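Local coordinates for protein pid-3 (Caenorhabditis elegans, PDB 7OCZ), which probably acts in piRNA biogenesis, piRNA-induced silencing and chromosome segregation through an RRM-type domain that forms a dimer, at residues Met14-Gly19 against Gln78-Val83; Leu24-Ile29 against Ile41-Ala46. All coordinates share one frame; numbering follows the deposited sequence.

Contact 1: Met14-Gly19 against Gln78-Val83; sequences MLKISG and QVSSLV
The peptide groups of Lys16 and Ser80 lie edge against edge in the sheet, with Ile17 and Val79 on one face and Lys16, Ser18, Gln78 and Ser80 on the other. This is the antiparallel pairing of the first and last strands of an RRM-like fold, and the far edge of 14-18 is taken up by strand 48-52 through Leu15 with Val51 and Ile17 with Ala49. Lys16 N reaches Ser80 O at 2.7 Å, and Ser80 N returns a bond to Lys16 O. Ser18 and Gln78 form the second hydrogen-bonded pair, in which Gln78 N gives a nearly straight bond (171°) to Ser18 O.

On the helix side, Val79 sets CG1 anti to its own nitrogen (chi1 -176°), aiming this methyl at Leu15 while CG2 lies alongside Ile17 CG1. Leu15 CD1 presses tightly on Val79 CG1 at 3.4 Å, and helix 56-66 closes over both through Ala62, Val63 and Phe66. With an alanine at Leu15, the CD1 contact would be gone and a gap would probably open between Val79 and the helix. The other face is more polar, and in canonical RRMs it carries the RNA-binding aromatics; here Lys16 runs its methylene chain across Leu82, CD to CD1 at 3.6 Å, and Ser18 OG rests against Gln78 CB.

Past the strand end the chain turns but keeps its hold. Leu82 N bonds to Met14 O from above the carbonyl plane, 41° out of it, and Leu82 CD2 lies beside Met14 CB. A water donates to the same Met14 O at 2.7 Å and also to Ser81 OG, while accepting from Val83 N at 3.0 Å.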
ATOM      1  N   MET A  14     -11.662  -3.189  11.740  1.00 22.31           N
ATOM      2  CA  MET A  14     -10.304  -2.785  12.078  1.00 25.54           C
ATOM      3  C   MET A  14      -9.457  -3.980  12.462  1.00 24.02           C
ATOM      4  O   MET A  14      -9.923  -4.893  13.147  1.00 21.75           O
ATOM      5  CB  MET A  14     -10.288  -1.793  13.236  1.00 22.30           C
ATOM      6  CG  MET A  14     -11.345  -0.747  13.129  1.00 35.59           C
ATOM      7  SD  MET A  14     -10.752   0.618  12.153  1.00 53.14           S
ATOM      8  CE  MET A  14      -9.961   1.586  13.438  1.00 55.45           C
ATOM      9  N   LEU A  15      -8.201  -3.933  12.055  1.00 20.26           N
ATOM     10  CA  LEU A  15      -7.223  -4.965  12.341  1.00 21.07           C
ATOM     11  C   LEU A  15      -6.090  -4.343  13.150  1.00 22.26           C
ATOM     12  O   LEU A  15      -5.674  -3.217  12.878  1.00 22.78           O
ATOM     13  CB  LEU A  15      -6.697  -5.544  11.021  1.00 23.04           C
ATOM     14  CG  LEU A  15      -5.676  -6.665  11.023  1.00 31.77           C
ATOM     15  CD1 LEU A  15      -6.406  -7.886  11.561  1.00 39.81           C
ATOM     16  CD2 LEU A  15      -5.147  -6.923   9.632  1.00 30.00           C
ATOM     17  N   LYS A  16      -5.600  -5.061  14.149  1.00 20.20           N
ATOM     18  CA  LYS A  16      -4.402  -4.671  14.879  1.00 19.97           C
ATOM     19  C   LYS A  16      -3.231  -5.485  14.355  1.00 21.70           C
ATOM     20  O   LYS A  16      -3.325  -6.711  14.273  1.00 22.58           O
ATOM     21  CB  LYS A  16      -4.563  -4.929  16.378  1.00 27.04           C
ATOM     22  CG  LYS A  16      -5.520  -4.010  17.089  1.00 29.48           C
ATOM     23  CD  LYS A  16      -5.824  -4.539  18.490  1.00 35.06           C
ATOM     24  CE  LYS A  16      -4.801  -4.087  19.499  1.00 34.84           C
ATOM     25  NZ  LYS A  16      -5.327  -4.294  20.882  1.00 36.35           N
ATOM     26  N   ILE A  17      -2.127  -4.820  14.024  1.00 20.31           N
ATOM     27  CA  ILE A  17      -0.962  -5.507  13.471  1.00 19.07           C
ATOM     28  C   ILE A  17       0.300  -4.964  14.130  1.00 21.77           C
ATOM     29  O   ILE A  17       0.450  -3.748  14.289  1.00 24.20           O
ATOM     30  CB  ILE A  17      -0.903  -5.372  11.932  1.00 20.01           C
ATOM     31  CG1 ILE A  17       0.303  -6.126  11.359  1.00 23.16           C
ATOM     32  CG2 ILE A  17      -0.928  -3.905  11.504  1.00 19.87           C
ATOM     33  CD1 ILE A  17       0.220  -6.379   9.855  1.00 28.81           C
ATOM     34  N   SER A  18       1.191  -5.862  14.546  1.00 21.66           N
ATOM     35  CA  SER A  18       2.450  -5.443  15.150  1.00 19.73           C
ATOM     36  C   SER A  18       3.544  -6.450  14.820  1.00 24.06           C
ATOM     37  O   SER A  18       3.275  -7.563  14.359  1.00 22.32           O
ATOM     38  CB  SER A  18       2.319  -5.274  16.667  1.00 28.27           C
ATOM     39  OG  SER A  18       2.082  -6.517  17.299  1.00 28.61           O
ATOM     40  N   GLY A  19       4.795  -6.034  15.037  1.00 21.62           N
ATOM     41  CA  GLY A  19       5.943  -6.895  14.836  1.00 26.95           C
ATOM     42  C   GLY A  19       6.635  -6.768  13.493  1.00 26.70           C
ATOM     43  O   GLY A  19       7.668  -7.418  13.286  1.00 27.56           O
ATOM     44  N   GLN A  78       2.270 -10.228  14.771  1.00 21.39           N
ATOM     45  CA  GLN A  78       1.126 -10.433  15.649  1.00 23.67           C
ATOM     46  C   GLN A  78      -0.038  -9.661  15.043  1.00 24.39           C
ATOM     47  O   GLN A  78       0.067  -8.448  14.834  1.00 20.07           O
ATOM     48  CB  GLN A  78       1.423  -9.949  17.067  1.00 29.01           C
ATOM     49  CG  GLN A  78       0.202  -9.847  17.977  1.00 32.93           C
ATOM     50  CD  GLN A  78      -0.440 -11.192  18.294  1.00 54.09           C
ATOM     51  OE1 GLN A  78       0.156 -12.252  18.075  1.00 51.69           O
ATOM     52  NE2 GLN A  78      -1.671 -11.152  18.803  1.00 50.33           N
ATOM     53  N   VAL A  79      -1.126 -10.366  14.730  1.00 22.16           N
ATOM     54  CA  VAL A  79      -2.272  -9.787  14.035  1.00 20.57           C
ATOM     55  C   VAL A  79      -3.539 -10.239  14.750  1.00 25.17           C
ATOM     56  O   VAL A  79      -3.688 -11.425  15.062  1.00 20.07           O
ATOM     57  CB  VAL A  79      -2.300 -10.209  12.551  1.00 19.69           C
ATOM     58  CG1 VAL A  79      -3.434  -9.528  11.817  1.00 17.59           C
ATOM     59  CG2 VAL A  79      -0.954  -9.892  11.875  1.00 19.54           C
ATOM     60  N   SER A  80      -4.447  -9.299  15.013  1.00 20.43           N
ATOM     61  CA  SER A  80      -5.681  -9.628  15.715  1.00 22.63           C
ATOM     62  C   SER A  80      -6.774  -8.651  15.313  1.00 18.20           C
ATOM     63  O   SER A  80      -6.502  -7.531  14.871  1.00 19.21           O
ATOM     64  CB  SER A  80      -5.485  -9.604  17.238  1.00 25.38           C
ATOM     65  OG  SER A  80      -5.119  -8.307  17.683  1.00 26.39           O
ATOM     66  N   SER A  81      -8.022  -9.091  15.478  1.00 16.48           N
ATOM     67  CA  SER A  81      -9.172  -8.215  15.300  1.00 16.66           C
ATOM     68  C   SER A  81      -9.225  -7.186  16.422  1.00 23.70           C
ATOM     69  O   SER A  81      -9.036  -7.519  17.595  1.00 23.76           O
ATOM     70  CB  SER A  81     -10.461  -9.036  15.281  1.00 23.01           C
ATOM     71  OG  SER A  81     -11.608  -8.199  15.239  1.00 32.32           O
ATOM     72  N   LEU A  82      -9.472  -5.924  16.061  1.00 21.50           N
ATOM     73  CA  LEU A  82      -9.551  -4.884  17.081  1.00 20.97           C
ATOM     74  C   LEU A  82     -10.718  -5.145  18.019  1.00 30.48           C
ATOM     75  O   LEU A  82     -10.579  -5.061  19.246  1.00 25.13           O
ATOM     76  CB  LEU A  82      -9.689  -3.504  16.437  1.00 23.04           C
ATOM     77  CG  LEU A  82      -9.843  -2.361  17.442  1.00 22.33           C
ATOM     78  CD1 LEU A  82      -8.608  -2.240  18.309  1.00 26.93           C
ATOM     79  CD2 LEU A  82     -10.126  -1.051  16.725  1.00 22.33           C
ATOM     80  N   VAL A  83     -11.873  -5.482  17.456  1.00 23.87           N
ATOM     81  CA  VAL A  83     -13.054  -5.797  18.253  1.00 27.36           C
ATOM     82  C   VAL A  83     -12.979  -7.254  18.675  1.00 38.83           C
ATOM     83  O   VAL A  83     -12.957  -8.155  17.830  1.00 29.69           O
ATOM     84  CB  VAL A  83     -14.342  -5.516  17.472  1.00 26.12           C
ATOM     85  CG1 VAL A  83     -15.530  -6.140  18.188  1.00 32.90           C
ATOM     86  CG2 VAL A  83     -14.541  -4.022  17.321  1.00 27.09           C
TER
HETATM   87  O   HOH W   1     -12.291  -5.184  14.507  1.00 21.24           O

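Contact 2: Leu24-Ile29 against Ile41-Ala46; sequences LNTFGI and ITITGA
In the beta-alpha-beta half of the RRM-like fold, the first turn of helix 26-32 packs on strand 40-45, at one border of the sheet, through Thr26, Ile29, Ile41 and Ile43. No hydrogen bond crosses between the two segments; the joint is made mostly of aliphatic carbons, with one methyl against a backbone carbonyl. Ile41 is extended at its second torsion (chi2 178°), which carries CD1 out under the helix, where it meets Thr26 O at 3.2 Å and Ile29 CG2 at 4.0 Å. Ile43 is folded instead (chi2 -65°), and the bend brings its CD1 back to the helix. There it is pressed against Ile29 CD1 at 3.4 Å, closer than usual for two methyls, as the two side chains cross at a slant. Thr26 completes the group at the outer side, its CG2 set over Ile43 CG1 at 3.6 Å.

Ile29 also touches Ala49 and Val51 of strand 48-52 and Tyr20, and Ile41 shares the contact with Val51, so the helix reaches two strands at once. Ile41 also packs on Phe27 of the second subunit, so this end of the contact is part of the dimer interface.

The start of the helix is fixed by its own cap. Asn25 occupies the N-cap position, and its amide is used at both ends: ND2 donates to Val38 O of the second subunit, linking the helix start to dimer contact, while OD1 accepts from Gly28 N at 2.8 Å, with an N-H...O angle of 150°.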
ATOM      1  N   LEU A  24       9.076   0.303   7.883  1.00 24.11           N
ATOM      2  CA  LEU A  24       7.925   0.468   7.001  1.00 22.86           C
ATOM      3  C   LEU A  24       7.181   1.767   7.283  1.00 30.38           C
ATOM      4  O   LEU A  24       6.944   2.123   8.440  1.00 32.38           O
ATOM      5  CB  LEU A  24       6.955  -0.702   7.158  1.00 22.77           C
ATOM      6  CG  LEU A  24       7.399  -2.103   6.777  1.00 24.17           C
ATOM      7  CD1 LEU A  24       6.179  -3.038   6.753  1.00 19.84           C
ATOM      8  CD2 LEU A  24       8.093  -2.080   5.428  1.00 31.90           C
ATOM      9  N   ASN A  25       6.783   2.466   6.216  1.00 26.00           N
ATOM     10  CA  ASN A  25       5.855   3.579   6.363  1.00 26.96           C
ATOM     11  C   ASN A  25       4.421   3.052   6.211  1.00 31.77           C
ATOM     12  O   ASN A  25       4.202   1.845   6.077  1.00 29.00           O
ATOM     13  CB  ASN A  25       6.188   4.704   5.373  1.00 32.82           C
ATOM     14  CG  ASN A  25       6.152   4.260   3.913  1.00 33.46           C
ATOM     15  OD1 ASN A  25       5.709   3.160   3.587  1.00 25.72           O
ATOM     16  ND2 ASN A  25       6.655   5.121   3.028  1.00 24.44           N
ATOM     17  N   THR A  26       3.422   3.947   6.245  1.00 25.84           N
ATOM     18  CA  THR A  26       2.038   3.473   6.169  1.00 21.72           C
ATOM     19  C   THR A  26       1.762   2.785   4.836  1.00 23.11           C
ATOM     20  O   THR A  26       1.062   1.768   4.789  1.00 22.73           O
ATOM     21  CB  THR A  26       1.038   4.609   6.398  1.00 28.12           C
ATOM     22  OG1 THR A  26       1.128   5.564   5.335  1.00 39.38           O
ATOM     23  CG2 THR A  26       1.297   5.300   7.725  1.00 41.16           C
ATOM     24  N   PHE A  27       2.329   3.305   3.742  1.00 23.28           N
ATOM     25  CA  PHE A  27       2.181   2.634   2.454  1.00 17.06           C
ATOM     26  C   PHE A  27       2.776   1.235   2.491  1.00 18.74           C
ATOM     27  O   PHE A  27       2.210   0.297   1.912  1.00 20.61           O
ATOM     28  CB  PHE A  27       2.835   3.452   1.338  1.00 20.75           C
ATOM     29  CG  PHE A  27       2.066   4.684   0.950  1.00 26.91           C
ATOM     30  CD1 PHE A  27       0.746   4.586   0.530  1.00 28.33           C
ATOM     31  CD2 PHE A  27       2.668   5.932   0.982  1.00 27.17           C
ATOM     32  CE1 PHE A  27       0.036   5.718   0.160  1.00 28.25           C
ATOM     33  CE2 PHE A  27       1.964   7.067   0.615  1.00 33.03           C
ATOM     34  CZ  PHE A  27       0.647   6.958   0.199  1.00 24.07           C
ATOM     35  N   GLY A  28       3.924   1.079   3.152  1.00 17.94           N
ATOM     36  CA  GLY A  28       4.543  -0.230   3.266  1.00 19.22           C
ATOM     37  C   GLY A  28       3.732  -1.204   4.095  1.00 23.00           C
ATOM     38  O   GLY A  28       3.748  -2.412   3.832  1.00 20.56           O
ATOM     39  N   ILE A  29       3.026  -0.706   5.111  1.00 17.78           N
ATOM     40  CA  ILE A  29       2.131  -1.571   5.874  1.00 20.49           C
ATOM     41  C   ILE A  29       0.982  -2.061   5.000  1.00 22.94           C
ATOM     42  O   ILE A  29       0.592  -3.232   5.066  1.00 21.45           O
ATOM     43  CB  ILE A  29       1.620  -0.839   7.124  1.00 22.42           C
ATOM     44  CG1 ILE A  29       2.779  -0.551   8.066  1.00 25.09           C
ATOM     45  CG2 ILE A  29       0.538  -1.656   7.828  1.00 20.42           C
ATOM     46  CD1 ILE A  29       2.431   0.469   9.084  1.00 22.63           C
ATOM     47  N   ILE A  41      -4.932   3.681   7.789  1.00 24.33           N
ATOM     48  CA  ILE A  41      -3.906   3.132   8.668  1.00 21.96           C
ATOM     49  C   ILE A  41      -3.543   4.197   9.690  1.00 30.26           C
ATOM     50  O   ILE A  41      -3.297   5.351   9.325  1.00 32.22           O
ATOM     51  CB  ILE A  41      -2.646   2.692   7.893  1.00 26.24           C
ATOM     52  CG1 ILE A  41      -2.971   1.543   6.928  1.00 25.10           C
ATOM     53  CG2 ILE A  41      -1.530   2.294   8.859  1.00 25.01           C
ATOM     54  CD1 ILE A  41      -1.797   1.070   6.092  1.00 21.04           C
ATOM     55  N   THR A  42      -3.509   3.813  10.963  1.00 19.52           N
ATOM     56  CA  THR A  42      -3.022   4.672  12.034  1.00 23.39           C
ATOM     57  C   THR A  42      -1.814   4.015  12.680  1.00 22.15           C
ATOM     58  O   THR A  42      -1.925   2.901  13.204  1.00 26.21           O
ATOM     59  CB  THR A  42      -4.103   4.913  13.084  1.00 31.68           C
ATOM     60  OG1 THR A  42      -5.201   5.614  12.489  1.00 38.58           O
ATOM     61  CG2 THR A  42      -3.527   5.712  14.249  1.00 32.73           C
ATOM     62  N   ILE A  43      -0.674   4.698  12.644  1.00 22.75           N
ATOM     63  CA  ILE A  43       0.538   4.209  13.295  1.00 21.56           C
ATOM     64  C   ILE A  43       0.398   4.437  14.794  1.00 29.20           C
ATOM     65  O   ILE A  43       0.171   5.567  15.236  1.00 27.19           O
ATOM     66  CB  ILE A  43       1.787   4.919  12.758  1.00 27.54           C
ATOM     67  CG1 ILE A  43       1.907   4.762  11.248  1.00 32.76           C
ATOM     68  CG2 ILE A  43       3.024   4.367  13.437  1.00 24.06           C
ATOM     69  CD1 ILE A  43       2.117   3.367  10.828  1.00 29.52           C
ATOM     70  N   THR A  44       0.537   3.367  15.581  1.00 23.32           N
ATOM     71  CA  THR A  44       0.361   3.452  17.024  1.00 23.40           C
ATOM     72  C   THR A  44       1.641   3.242  17.817  1.00 36.41           C
ATOM     73  O   THR A  44       1.622   3.424  19.042  1.00 30.64           O
ATOM     74  CB  THR A  44      -0.675   2.426  17.505  1.00 27.87           C
ATOM     75  OG1 THR A  44      -0.249   1.112  17.126  1.00 24.51           O
ATOM     76  CG2 THR A  44      -2.045   2.722  16.910  1.00 30.62           C
ATOM     77  N   GLY A  45       2.736   2.861  17.166  1.00 24.98           N
ATOM     78  CA  GLY A  45       3.980   2.581  17.858  1.00 23.66           C
ATOM     79  C   GLY A  45       5.084   2.357  16.851  1.00 26.27           C
ATOM     80  O   GLY A  45       4.868   2.418  15.636  1.00 29.48           O
ATOM     81  N   ALA A  46       6.281   2.080  17.373  1.00 23.15           N
ATOM     82  CA  ALA A  46       7.428   1.861  16.495  1.00 23.98           C
ATOM     83  C   ALA A  46       7.176   0.703  15.536  1.00 29.50           C
ATOM     84  O   ALA A  46       7.606   0.738  14.375  1.00 25.98           O
ATOM     85  CB  ALA A  46       8.686   1.602  17.324  1.00 31.11           C
TER

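Overall arrangement
The two contacts lie on one antiparallel sheet ordered 40-45, 48-52, 14-18, 75-81 and 70-72. Their centres are 12 Å apart and their nearest atoms about 5 Å, without touching. Strand 48-52 separates them: it pairs with 14-18 of contact 1 on one edge and with 40-45 of contact 2 on the other. Along the chain, contact 2 is nested inside the loop that contact 1 closes, because strand 14-18 leads into helix 26-32 and strand 75-81 comes last. Contact 1 thus brings the two ends of the domain together, whereas contact 2 packs the first helix on the border strand, where the second subunit also touches it.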